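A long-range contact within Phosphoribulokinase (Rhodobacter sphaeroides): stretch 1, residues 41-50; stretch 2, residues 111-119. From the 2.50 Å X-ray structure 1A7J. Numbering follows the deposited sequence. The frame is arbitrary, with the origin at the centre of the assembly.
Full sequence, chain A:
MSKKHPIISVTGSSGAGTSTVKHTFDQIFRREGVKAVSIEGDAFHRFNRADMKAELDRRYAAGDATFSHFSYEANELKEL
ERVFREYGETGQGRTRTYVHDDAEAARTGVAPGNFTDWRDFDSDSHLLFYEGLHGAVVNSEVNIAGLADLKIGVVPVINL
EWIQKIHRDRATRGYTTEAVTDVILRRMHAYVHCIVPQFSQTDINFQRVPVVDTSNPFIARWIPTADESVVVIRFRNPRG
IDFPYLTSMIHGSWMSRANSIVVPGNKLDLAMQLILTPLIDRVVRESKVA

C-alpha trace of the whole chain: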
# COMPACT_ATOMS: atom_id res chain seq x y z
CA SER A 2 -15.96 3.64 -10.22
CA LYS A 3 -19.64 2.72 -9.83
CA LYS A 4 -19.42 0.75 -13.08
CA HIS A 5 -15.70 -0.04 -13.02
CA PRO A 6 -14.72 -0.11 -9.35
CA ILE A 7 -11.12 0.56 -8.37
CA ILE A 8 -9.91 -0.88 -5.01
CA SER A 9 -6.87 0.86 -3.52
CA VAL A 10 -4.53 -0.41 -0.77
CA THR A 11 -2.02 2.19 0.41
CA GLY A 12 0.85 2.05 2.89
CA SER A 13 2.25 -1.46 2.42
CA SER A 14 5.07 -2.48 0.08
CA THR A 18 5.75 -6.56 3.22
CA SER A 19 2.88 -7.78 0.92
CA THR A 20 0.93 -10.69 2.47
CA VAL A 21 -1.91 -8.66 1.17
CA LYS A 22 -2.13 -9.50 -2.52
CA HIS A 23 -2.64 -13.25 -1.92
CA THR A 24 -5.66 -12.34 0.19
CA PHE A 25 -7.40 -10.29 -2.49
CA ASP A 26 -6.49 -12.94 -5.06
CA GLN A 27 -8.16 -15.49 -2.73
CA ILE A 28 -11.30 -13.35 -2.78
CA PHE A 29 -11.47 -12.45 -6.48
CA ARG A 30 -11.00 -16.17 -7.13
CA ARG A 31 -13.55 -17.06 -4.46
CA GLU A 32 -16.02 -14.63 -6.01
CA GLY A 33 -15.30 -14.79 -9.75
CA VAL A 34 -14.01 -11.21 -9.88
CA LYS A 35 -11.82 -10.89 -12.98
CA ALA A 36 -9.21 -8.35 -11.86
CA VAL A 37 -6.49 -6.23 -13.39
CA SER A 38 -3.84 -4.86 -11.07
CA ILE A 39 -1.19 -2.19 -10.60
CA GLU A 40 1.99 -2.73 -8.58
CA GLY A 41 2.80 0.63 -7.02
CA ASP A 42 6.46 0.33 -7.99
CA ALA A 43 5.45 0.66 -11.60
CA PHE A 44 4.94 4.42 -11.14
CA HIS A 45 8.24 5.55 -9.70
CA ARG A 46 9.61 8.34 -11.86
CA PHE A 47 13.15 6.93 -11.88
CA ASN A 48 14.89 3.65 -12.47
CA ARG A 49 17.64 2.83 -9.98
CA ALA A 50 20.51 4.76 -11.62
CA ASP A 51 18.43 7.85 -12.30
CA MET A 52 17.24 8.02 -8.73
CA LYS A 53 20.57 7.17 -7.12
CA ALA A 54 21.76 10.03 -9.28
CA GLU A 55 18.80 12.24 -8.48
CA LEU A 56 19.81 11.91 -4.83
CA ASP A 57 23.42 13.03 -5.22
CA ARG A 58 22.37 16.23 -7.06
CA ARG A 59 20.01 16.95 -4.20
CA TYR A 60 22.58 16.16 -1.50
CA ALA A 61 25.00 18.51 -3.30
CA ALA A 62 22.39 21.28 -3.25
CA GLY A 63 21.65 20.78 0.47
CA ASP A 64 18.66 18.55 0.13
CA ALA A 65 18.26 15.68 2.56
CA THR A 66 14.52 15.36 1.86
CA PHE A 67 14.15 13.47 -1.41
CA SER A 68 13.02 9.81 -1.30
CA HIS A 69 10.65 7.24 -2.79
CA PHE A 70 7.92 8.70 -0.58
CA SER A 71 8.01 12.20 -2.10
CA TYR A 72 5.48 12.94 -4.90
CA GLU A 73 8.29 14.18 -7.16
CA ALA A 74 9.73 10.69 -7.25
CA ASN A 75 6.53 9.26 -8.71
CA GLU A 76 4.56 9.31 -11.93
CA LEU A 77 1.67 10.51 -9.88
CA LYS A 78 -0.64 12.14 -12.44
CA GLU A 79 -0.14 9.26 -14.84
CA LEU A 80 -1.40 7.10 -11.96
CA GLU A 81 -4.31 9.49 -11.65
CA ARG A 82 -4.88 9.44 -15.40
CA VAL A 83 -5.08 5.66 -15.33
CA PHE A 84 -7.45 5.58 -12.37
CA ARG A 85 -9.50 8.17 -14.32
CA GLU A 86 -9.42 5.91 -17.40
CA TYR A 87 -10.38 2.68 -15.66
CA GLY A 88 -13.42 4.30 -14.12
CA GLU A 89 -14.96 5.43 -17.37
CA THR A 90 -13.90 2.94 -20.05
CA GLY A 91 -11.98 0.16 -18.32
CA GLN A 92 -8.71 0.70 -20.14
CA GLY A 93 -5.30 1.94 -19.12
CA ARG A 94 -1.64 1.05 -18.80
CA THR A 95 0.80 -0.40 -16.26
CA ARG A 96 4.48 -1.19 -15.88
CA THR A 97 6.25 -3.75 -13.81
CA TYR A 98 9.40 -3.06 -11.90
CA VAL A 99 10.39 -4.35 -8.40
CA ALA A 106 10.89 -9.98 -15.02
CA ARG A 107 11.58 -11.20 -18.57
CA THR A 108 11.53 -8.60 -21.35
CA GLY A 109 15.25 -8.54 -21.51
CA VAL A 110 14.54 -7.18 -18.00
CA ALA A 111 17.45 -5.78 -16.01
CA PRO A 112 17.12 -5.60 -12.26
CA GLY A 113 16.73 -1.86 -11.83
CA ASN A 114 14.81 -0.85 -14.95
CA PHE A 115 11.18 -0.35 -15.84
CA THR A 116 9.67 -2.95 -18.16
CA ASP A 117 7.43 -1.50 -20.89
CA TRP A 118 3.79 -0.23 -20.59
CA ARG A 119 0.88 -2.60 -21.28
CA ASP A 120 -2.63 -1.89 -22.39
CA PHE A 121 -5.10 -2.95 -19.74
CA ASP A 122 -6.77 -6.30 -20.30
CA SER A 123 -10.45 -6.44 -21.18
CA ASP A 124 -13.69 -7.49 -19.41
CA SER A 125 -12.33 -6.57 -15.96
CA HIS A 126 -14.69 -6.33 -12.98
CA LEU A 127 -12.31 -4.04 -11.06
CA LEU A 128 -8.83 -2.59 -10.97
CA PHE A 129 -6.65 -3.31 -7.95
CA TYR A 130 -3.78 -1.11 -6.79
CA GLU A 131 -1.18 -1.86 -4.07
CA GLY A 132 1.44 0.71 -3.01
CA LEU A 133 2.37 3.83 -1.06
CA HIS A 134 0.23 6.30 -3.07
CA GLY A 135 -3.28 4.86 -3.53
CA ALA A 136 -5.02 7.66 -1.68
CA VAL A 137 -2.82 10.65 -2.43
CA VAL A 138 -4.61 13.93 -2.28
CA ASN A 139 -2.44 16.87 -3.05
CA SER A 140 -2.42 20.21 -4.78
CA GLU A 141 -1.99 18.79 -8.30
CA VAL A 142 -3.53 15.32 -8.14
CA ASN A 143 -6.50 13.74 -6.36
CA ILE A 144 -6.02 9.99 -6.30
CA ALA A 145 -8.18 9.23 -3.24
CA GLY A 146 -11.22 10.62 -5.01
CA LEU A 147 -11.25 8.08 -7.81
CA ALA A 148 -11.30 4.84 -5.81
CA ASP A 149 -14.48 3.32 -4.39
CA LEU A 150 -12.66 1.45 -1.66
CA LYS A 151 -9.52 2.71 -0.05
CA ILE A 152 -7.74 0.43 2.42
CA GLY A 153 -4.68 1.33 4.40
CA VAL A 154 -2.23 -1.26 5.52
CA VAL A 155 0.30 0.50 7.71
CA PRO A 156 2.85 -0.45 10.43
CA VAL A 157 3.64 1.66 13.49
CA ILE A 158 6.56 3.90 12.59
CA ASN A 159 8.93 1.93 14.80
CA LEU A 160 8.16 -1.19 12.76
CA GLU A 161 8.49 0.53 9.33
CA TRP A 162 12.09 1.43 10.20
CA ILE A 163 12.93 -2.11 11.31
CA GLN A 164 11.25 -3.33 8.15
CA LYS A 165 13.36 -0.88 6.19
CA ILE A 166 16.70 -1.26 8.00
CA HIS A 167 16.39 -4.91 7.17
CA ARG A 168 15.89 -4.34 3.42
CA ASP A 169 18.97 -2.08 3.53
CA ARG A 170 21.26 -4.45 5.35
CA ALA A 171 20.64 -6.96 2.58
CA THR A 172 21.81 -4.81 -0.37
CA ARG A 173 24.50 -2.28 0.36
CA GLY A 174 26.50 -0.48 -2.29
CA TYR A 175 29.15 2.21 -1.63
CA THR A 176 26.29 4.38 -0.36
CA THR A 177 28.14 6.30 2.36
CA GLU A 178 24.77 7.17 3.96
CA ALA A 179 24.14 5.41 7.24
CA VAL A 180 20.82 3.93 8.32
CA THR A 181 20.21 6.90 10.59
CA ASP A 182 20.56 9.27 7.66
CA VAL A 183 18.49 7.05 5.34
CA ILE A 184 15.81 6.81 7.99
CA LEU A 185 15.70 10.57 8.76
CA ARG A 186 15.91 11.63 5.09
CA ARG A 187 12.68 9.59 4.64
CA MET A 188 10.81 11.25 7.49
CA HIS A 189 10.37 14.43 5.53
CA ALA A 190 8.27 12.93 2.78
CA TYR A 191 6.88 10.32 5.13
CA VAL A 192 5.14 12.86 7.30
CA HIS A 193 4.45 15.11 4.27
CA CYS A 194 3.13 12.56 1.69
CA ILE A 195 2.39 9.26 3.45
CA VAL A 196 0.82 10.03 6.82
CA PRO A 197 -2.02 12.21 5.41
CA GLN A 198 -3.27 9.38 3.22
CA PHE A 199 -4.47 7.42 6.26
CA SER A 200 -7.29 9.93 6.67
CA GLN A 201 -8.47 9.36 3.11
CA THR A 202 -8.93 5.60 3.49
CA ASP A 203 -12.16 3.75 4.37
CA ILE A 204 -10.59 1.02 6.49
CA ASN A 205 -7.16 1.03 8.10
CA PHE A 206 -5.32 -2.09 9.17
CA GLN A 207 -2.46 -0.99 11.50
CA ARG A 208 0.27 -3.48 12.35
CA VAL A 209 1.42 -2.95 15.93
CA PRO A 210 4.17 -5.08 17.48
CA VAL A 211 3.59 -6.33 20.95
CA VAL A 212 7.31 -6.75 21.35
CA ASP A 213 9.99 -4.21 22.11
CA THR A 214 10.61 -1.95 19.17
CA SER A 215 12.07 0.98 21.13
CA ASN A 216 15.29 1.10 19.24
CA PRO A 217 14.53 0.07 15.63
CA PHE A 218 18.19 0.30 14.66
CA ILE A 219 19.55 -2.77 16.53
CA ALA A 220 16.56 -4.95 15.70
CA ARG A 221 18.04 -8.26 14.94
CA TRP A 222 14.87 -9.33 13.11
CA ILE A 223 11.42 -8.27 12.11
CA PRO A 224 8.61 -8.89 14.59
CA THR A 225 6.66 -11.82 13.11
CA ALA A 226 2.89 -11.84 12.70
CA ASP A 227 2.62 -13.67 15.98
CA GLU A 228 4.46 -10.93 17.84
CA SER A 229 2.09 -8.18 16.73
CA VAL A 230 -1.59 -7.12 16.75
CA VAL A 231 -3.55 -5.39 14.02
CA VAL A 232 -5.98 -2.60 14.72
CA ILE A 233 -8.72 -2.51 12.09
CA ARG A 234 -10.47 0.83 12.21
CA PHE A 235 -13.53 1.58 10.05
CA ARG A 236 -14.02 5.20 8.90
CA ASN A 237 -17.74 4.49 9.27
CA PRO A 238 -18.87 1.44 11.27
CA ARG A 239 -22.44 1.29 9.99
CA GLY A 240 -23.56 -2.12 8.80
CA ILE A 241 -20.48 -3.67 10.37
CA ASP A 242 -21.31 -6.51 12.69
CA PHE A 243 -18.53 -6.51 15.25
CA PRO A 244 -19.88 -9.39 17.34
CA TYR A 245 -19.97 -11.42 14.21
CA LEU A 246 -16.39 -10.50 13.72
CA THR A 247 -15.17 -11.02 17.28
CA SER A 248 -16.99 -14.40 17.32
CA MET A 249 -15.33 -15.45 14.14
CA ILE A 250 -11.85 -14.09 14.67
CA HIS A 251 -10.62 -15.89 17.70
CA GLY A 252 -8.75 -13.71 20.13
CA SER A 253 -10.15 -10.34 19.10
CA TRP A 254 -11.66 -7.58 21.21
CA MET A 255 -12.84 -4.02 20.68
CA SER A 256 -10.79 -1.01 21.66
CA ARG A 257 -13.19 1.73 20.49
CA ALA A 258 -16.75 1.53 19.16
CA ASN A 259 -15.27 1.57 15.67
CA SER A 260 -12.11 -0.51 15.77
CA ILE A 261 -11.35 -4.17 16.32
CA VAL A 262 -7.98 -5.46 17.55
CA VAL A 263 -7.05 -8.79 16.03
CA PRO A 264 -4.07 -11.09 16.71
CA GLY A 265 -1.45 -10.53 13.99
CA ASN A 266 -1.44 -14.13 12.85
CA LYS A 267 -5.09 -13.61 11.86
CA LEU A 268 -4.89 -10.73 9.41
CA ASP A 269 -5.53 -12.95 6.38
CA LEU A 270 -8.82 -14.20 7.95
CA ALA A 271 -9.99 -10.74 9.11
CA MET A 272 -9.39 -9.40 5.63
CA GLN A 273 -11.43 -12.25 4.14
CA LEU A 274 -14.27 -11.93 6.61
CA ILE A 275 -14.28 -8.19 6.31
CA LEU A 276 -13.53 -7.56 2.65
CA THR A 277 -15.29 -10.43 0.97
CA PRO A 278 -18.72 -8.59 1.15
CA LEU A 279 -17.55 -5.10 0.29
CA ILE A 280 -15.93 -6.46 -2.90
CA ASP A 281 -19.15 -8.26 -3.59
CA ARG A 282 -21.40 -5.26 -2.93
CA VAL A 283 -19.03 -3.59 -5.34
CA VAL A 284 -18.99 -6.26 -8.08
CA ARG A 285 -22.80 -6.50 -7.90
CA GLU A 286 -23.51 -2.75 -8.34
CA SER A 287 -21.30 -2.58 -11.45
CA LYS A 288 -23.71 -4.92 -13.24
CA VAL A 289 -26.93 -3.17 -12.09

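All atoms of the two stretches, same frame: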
# COMPACT_ATOMS: atom_id res chain seq x y z
N GLY A 41 2.49 -0.77 -7.23
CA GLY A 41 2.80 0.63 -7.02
C GLY A 41 4.20 1.02 -7.44
O GLY A 41 4.46 2.18 -7.70
N ASP A 42 5.10 0.05 -7.56
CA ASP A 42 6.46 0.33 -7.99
C ASP A 42 6.47 0.83 -9.42
O ASP A 42 7.27 1.67 -9.79
CB ASP A 42 7.33 -0.93 -7.90
CG ASP A 42 7.42 -1.48 -6.49
OD1 ASP A 42 8.14 -0.88 -5.67
OD2 ASP A 42 6.76 -2.51 -6.21
N ALA A 43 5.52 0.34 -10.20
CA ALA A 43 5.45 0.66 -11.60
C ALA A 43 5.34 2.15 -11.91
O ALA A 43 5.37 2.54 -13.07
CB ALA A 43 4.31 -0.05 -12.20
N PHE A 44 5.09 2.98 -10.90
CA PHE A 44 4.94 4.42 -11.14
C PHE A 44 5.92 5.29 -10.39
O PHE A 44 5.61 6.43 -10.06
CB PHE A 44 3.52 4.88 -10.83
CG PHE A 44 2.50 4.36 -11.78
CD1 PHE A 44 2.07 3.05 -11.70
CD2 PHE A 44 1.97 5.18 -12.75
CE1 PHE A 44 1.12 2.56 -12.56
CE2 PHE A 44 1.02 4.70 -13.63
CZ PHE A 44 0.60 3.38 -13.52
N HIS A 45 7.10 4.74 -10.11
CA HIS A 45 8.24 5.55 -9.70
C HIS A 45 8.73 6.28 -10.92
O HIS A 45 8.81 5.70 -12.00
CB HIS A 45 9.36 4.66 -9.16
CG HIS A 45 9.09 4.12 -7.80
ND1 HIS A 45 9.82 3.08 -7.27
CD2 HIS A 45 8.19 4.46 -6.86
CE1 HIS A 45 9.38 2.80 -6.06
NE2 HIS A 45 8.38 3.62 -5.79
N ARG A 46 9.08 7.55 -10.76
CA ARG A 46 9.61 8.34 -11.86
C ARG A 46 10.94 7.79 -12.39
O ARG A 46 11.19 7.81 -13.61
CB ARG A 46 9.78 9.80 -11.42
CG ARG A 46 9.81 10.80 -12.56
CD ARG A 46 8.98 12.05 -12.24
NE ARG A 46 7.82 12.21 -13.13
CZ ARG A 46 6.69 12.81 -12.78
NH1 ARG A 46 6.51 13.21 -11.52
NH2 ARG A 46 5.71 12.98 -13.66
N PHE A 47 11.78 7.28 -11.50
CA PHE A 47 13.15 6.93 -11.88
C PHE A 47 13.46 5.47 -11.67
O PHE A 47 13.01 4.86 -10.70
CB PHE A 47 14.16 7.77 -11.09
CG PHE A 47 13.95 9.25 -11.22
CD1 PHE A 47 14.05 9.87 -12.46
CD2 PHE A 47 13.66 10.03 -10.10
CE1 PHE A 47 13.87 11.23 -12.59
CE2 PHE A 47 13.48 11.40 -10.21
CZ PHE A 47 13.58 12.00 -11.46
N ASN A 48 14.18 4.91 -12.64
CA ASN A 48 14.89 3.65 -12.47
C ASN A 48 16.02 3.86 -11.48
O ASN A 48 16.36 5.01 -11.17
CB ASN A 48 15.47 3.18 -13.81
CG ASN A 48 16.30 4.25 -14.50
OD1 ASN A 48 15.81 5.33 -14.82
ND2 ASN A 48 17.56 3.95 -14.75
N ARG A 49 16.65 2.77 -11.05
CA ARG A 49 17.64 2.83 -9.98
C ARG A 49 18.74 3.89 -10.21
O ARG A 49 18.89 4.81 -9.41
CB ARG A 49 18.25 1.43 -9.75
CG ARG A 49 18.72 1.14 -8.31
CD ARG A 49 19.35 -0.26 -8.17
NE ARG A 49 18.41 -1.25 -7.64
CZ ARG A 49 18.52 -2.57 -7.81
NH1 ARG A 49 19.53 -3.10 -8.50
NH2 ARG A 49 17.60 -3.37 -7.30
N ALA A 50 19.38 3.86 -11.38
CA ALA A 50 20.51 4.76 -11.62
C ALA A 50 20.07 6.20 -11.55
O ALA A 50 20.65 6.99 -10.81
CB ALA A 50 21.13 4.48 -12.96
N ALA A 111 16.61 -6.52 -16.97
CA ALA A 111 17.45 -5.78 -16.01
C ALA A 111 16.73 -5.51 -14.69
O ALA A 111 15.78 -4.73 -14.64
CB ALA A 111 17.96 -4.48 -16.63
N PRO A 112 17.15 -6.19 -13.60
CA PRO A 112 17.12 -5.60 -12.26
C PRO A 112 17.47 -4.12 -12.31
O PRO A 112 18.57 -3.76 -12.75
CB PRO A 112 18.17 -6.41 -11.49
CG PRO A 112 18.37 -7.69 -12.30
CD PRO A 112 17.49 -7.63 -13.54
N GLY A 113 16.49 -3.29 -11.98
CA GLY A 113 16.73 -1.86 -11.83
C GLY A 113 16.16 -0.97 -12.92
O GLY A 113 16.46 0.23 -12.97
N ASN A 114 15.30 -1.53 -13.76
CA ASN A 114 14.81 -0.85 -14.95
C ASN A 114 13.32 -1.11 -15.04
O ASN A 114 12.80 -2.12 -14.57
CB ASN A 114 15.50 -1.40 -16.21
CG ASN A 114 16.06 -0.31 -17.11
OD1 ASN A 114 15.31 0.48 -17.68
ND2 ASN A 114 17.37 -0.33 -17.33
N PHE A 115 12.60 -0.16 -15.63
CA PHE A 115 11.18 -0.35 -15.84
C PHE A 115 10.95 -1.19 -17.10
O PHE A 115 11.45 -0.86 -18.17
CB PHE A 115 10.51 1.03 -15.96
CG PHE A 115 10.57 1.86 -14.70
CD1 PHE A 115 10.06 1.37 -13.50
CD2 PHE A 115 11.06 3.16 -14.74
CE1 PHE A 115 10.03 2.17 -12.36
CE2 PHE A 115 11.04 3.97 -13.60
CZ PHE A 115 10.52 3.48 -12.42
N THR A 116 10.19 -2.27 -16.97
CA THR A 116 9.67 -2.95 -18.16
C THR A 116 8.83 -1.93 -18.93
O THR A 116 8.73 -0.76 -18.54
CB THR A 116 8.80 -4.18 -17.79
OG1 THR A 116 8.60 -4.99 -18.94
CG2 THR A 116 7.45 -3.74 -17.33
N ASP A 117 8.23 -2.38 -20.03
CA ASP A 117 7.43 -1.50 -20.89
C ASP A 117 5.91 -1.55 -20.64
O ASP A 117 5.38 -2.62 -20.34
CB ASP A 117 7.73 -1.80 -22.36
N TRP A 118 5.23 -0.43 -20.90
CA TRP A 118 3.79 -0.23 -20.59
C TRP A 118 2.87 -1.20 -21.36
O TRP A 118 3.04 -1.42 -22.57
CB TRP A 118 3.33 1.23 -20.87
CG TRP A 118 3.99 2.37 -20.04
CD1 TRP A 118 4.99 3.20 -20.46
CD2 TRP A 118 3.59 2.87 -18.73
NE1 TRP A 118 5.24 4.18 -19.52
CE2 TRP A 118 4.40 4.01 -18.45
CE3 TRP A 118 2.64 2.49 -17.78
CZ2 TRP A 118 4.29 4.74 -17.27
CZ3 TRP A 118 2.53 3.22 -16.59
CH2 TRP A 118 3.36 4.33 -16.35
N ARG A 119 1.84 -1.69 -20.68
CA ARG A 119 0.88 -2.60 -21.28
C ARG A 119 -0.45 -1.90 -21.40
O ARG A 119 -0.80 -1.09 -20.55
CB ARG A 119 0.69 -3.83 -20.39
CG ARG A 119 2.02 -4.51 -19.86
CD ARG A 119 1.74 -5.23 -18.53
NE ARG A 119 2.83 -6.04 -17.97
CZ ARG A 119 2.77 -6.53 -16.71
NH1 ARG A 119 2.04 -5.87 -15.79
NH2 ARG A 119 3.49 -7.62 -16.31

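A mostly irregular segment and a wholly irregular one, at least 63 residues apart in sequence where they touch, are joined by one backbone hydrogen bond and by two aromatic side chains of the second stretch, F115 and W118, packed against the first; the contact buries 465 Å², summed over both stretches. The hydrogen bond runs from R49 N to G113 O (3.2 Å, N-H...O angle 159°). R49 opens a helix that continues beyond the stretch, so its amide has no acceptor within the helix and is free to bond across the gap. G113 O is presented by a type II turn from A111 to N114, whose closing bond, N114 N to A111 O at 3.4 Å, is weak. Glycine suits G113 because at its backbone angles (108/12) a CB would be jammed against the preceding carbonyl oxygen; it would also point toward stretch 1, 3.6 Å from R49 CB. The R49 guanidinium lies with one face over G113 CA. Beside the turn, N48 CB rests 3.2 Å from G113 O.

F115 gives up the most surface to stretch 1. Its CB points toward that stretch, and with chi1 at -65° (m) the ring packs against the 42-48 backbone: F115 CZ lies 3.3 Å from F47 O, F115 CE2 is 3.4 Å from N48 N, and R46 O sits at the ring edge, 3.8 Å from F115 CE2. The ring's weakly positive C-H edge tolerates nearby carbonyl oxygens, while F115 CZ also packs 3.7 Å from H45 CB.

Farther along, W118 meets the buried F44 in an offset edge-to-face pair, the edge of W118 toward the face of F44, with centroids 5.2 Å apart and planes at 67°. Although the CB of F44 points away, its ring end comes nearer, bringing F44 CE2 within 3.6 Å of W118 CH2.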